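Local structure of snrnp sm-like protein (Pyrococcus abyssi, 1H64) at the interface of chains A and B. The protein binds RNA as an Sm-like protein that assembles into a heptameric Sm core, with features of RNA binding shared between archaea and eukarya. Numbering follows the deposited sequence. Chains: chain A/B, Snrnp sm-like protein.

The interface of chains A and B. Residues chain A 20, 68-71; chain B 47, 57, 60-62.
The ring of B:Tyr57 meets A:Ile20 tip to tip: methyl CD1 of A:Ile20 stands 3.3 Å from the phenol oxygen OH and 3.8 Å from CZ. B:Ile60, from the same chain as the ring, covers one face, its CD1 lying 3.9 Å above the plane over the ring centre. The A:Ile20 methyl lies on this same side of the plane but is displaced towards the hydroxyl end. At CD2, A:Ser71 approaches through its hydroxyl OG at 3.7 Å, a van der Waals contact with a ring carbon. An alanine at B:Tyr57 would probably open a gap beneath A:Ile20 CD1 and leave A:Ser71 and the B:Ile60 methyl without the ring they pack on.

B:Ile60 also reaches across the boundary. With CG1 anti to its backbone N (chi1 -176°), the branch carries CD1 to 3.6 Å from CB of A:Ala69, wedging this methyl between the small alanine and the ring. Beyond the hydroxyl end, B:Met47 CE extends the apolar patch, 4.2 Å from A:Ile20 CD1.

Beside this packing, two backbone hydrogen bonds join A:Ile70 and B:Val61 reciprocally. A:Ile70 N donates to B:Val61 O at 2.8 Å (155° at H), and B:Val61 N returns a nearly straight bond to A:Ile70 O (174° at H). Both bonds use main-chain atoms alone, whereas the apolar contacts depend on the side chains that meet here.

In the fold, strand 69-72 of chain A runs antiparallel to strand 60-62 of chain B, with A:Ala69 opposite B:Ile62. This edge-strand pairing continues the sheet between neighbouring Sm folds, the arrangement by which Sm subunits close into the heptameric ring.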
# COMPACT_ATOMS: atom_id res chain seq x y z
N ILE A 20 -0.96 -18.03 6.89
CA ILE A 20 -0.77 -17.96 5.44
C ILE A 20 -0.40 -16.54 5.01
O ILE A 20 -1.13 -15.58 5.30
CB ILE A 20 -2.05 -18.38 4.70
CG1 ILE A 20 -2.50 -19.77 5.18
CG2 ILE A 20 -1.81 -18.41 3.20
CD1 ILE A 20 -3.80 -20.24 4.54
N LEU A 68 -2.45 -13.16 4.96
CA LEU A 68 -3.63 -13.38 4.13
C LEU A 68 -4.70 -14.01 5.02
O LEU A 68 -5.86 -13.58 5.05
CB LEU A 68 -3.32 -14.34 2.97
CG LEU A 68 -4.53 -14.79 2.15
CD1 LEU A 68 -5.05 -13.61 1.33
CD2 LEU A 68 -4.15 -15.94 1.21
N ALA A 69 -4.30 -15.03 5.77
CA ALA A 69 -5.25 -15.72 6.64
C ALA A 69 -4.56 -16.49 7.74
O ALA A 69 -3.35 -16.75 7.67
CB ALA A 69 -6.12 -16.66 5.80
N ILE A 70 -5.33 -16.83 8.78
CA ILE A 70 -4.82 -17.61 9.91
C ILE A 70 -5.85 -18.69 10.18
O ILE A 70 -7.06 -18.42 10.23
CB ILE A 70 -4.65 -16.78 11.19
CG1 ILE A 70 -3.64 -15.66 10.97
CG2 ILE A 70 -4.21 -17.69 12.33
CD1 ILE A 70 -3.49 -14.72 12.14
N SER A 71 -5.37 -19.92 10.35
CA SER A 71 -6.26 -21.04 10.60
C SER A 71 -5.82 -21.88 11.80
O SER A 71 -4.68 -22.34 11.85
CB SER A 71 -6.32 -21.96 9.38
OG SER A 71 -7.18 -23.07 9.63
N MET B 47 -10.02 -23.55 -0.17
CA MET B 47 -9.27 -22.57 -0.93
C MET B 47 -9.32 -23.06 -2.36
O MET B 47 -8.95 -24.21 -2.66
CB MET B 47 -7.81 -22.47 -0.49
CG MET B 47 -7.01 -21.52 -1.38
SD MET B 47 -5.28 -21.52 -1.00
CE MET B 47 -5.30 -20.80 0.63
N TYR B 57 -10.05 -26.10 5.18
CA TYR B 57 -9.78 -25.66 6.54
C TYR B 57 -11.05 -25.76 7.38
O TYR B 57 -12.14 -25.47 6.89
CB TYR B 57 -9.31 -24.19 6.56
CG TYR B 57 -8.18 -23.85 5.61
CD1 TYR B 57 -8.44 -23.43 4.31
CD2 TYR B 57 -6.85 -23.95 6.03
CE1 TYR B 57 -7.40 -23.11 3.44
CE2 TYR B 57 -5.80 -23.63 5.15
CZ TYR B 57 -6.09 -23.21 3.86
OH TYR B 57 -5.06 -22.92 2.99
N ILE B 60 -11.18 -20.56 9.36
CA ILE B 60 -10.12 -19.69 8.87
C ILE B 60 -10.47 -18.21 8.97
O ILE B 60 -11.58 -17.81 8.69
CB ILE B 60 -9.77 -20.04 7.42
CG1 ILE B 60 -8.59 -19.20 6.94
CG2 ILE B 60 -11.01 -19.87 6.53
CD1 ILE B 60 -7.88 -19.81 5.74
N VAL B 61 -9.50 -17.41 9.40
CA VAL B 61 -9.72 -15.97 9.52
C VAL B 61 -8.99 -15.37 8.32
O VAL B 61 -7.78 -15.57 8.18
CB VAL B 61 -9.11 -15.43 10.81
CG1 VAL B 61 -9.37 -13.92 10.94
CG2 VAL B 61 -9.68 -16.19 12.00
N ILE B 62 -9.72 -14.66 7.46
CA ILE B 62 -9.12 -14.03 6.29
C ILE B 62 -9.14 -12.50 6.44
O ILE B 62 -10.17 -11.90 6.77
CB ILE B 62 -9.86 -14.40 4.99
CG1 ILE B 62 -11.18 -13.68 4.93
CG2 ILE B 62 -10.10 -15.92 4.92
CD1 ILE B 62 -11.63 -13.37 3.52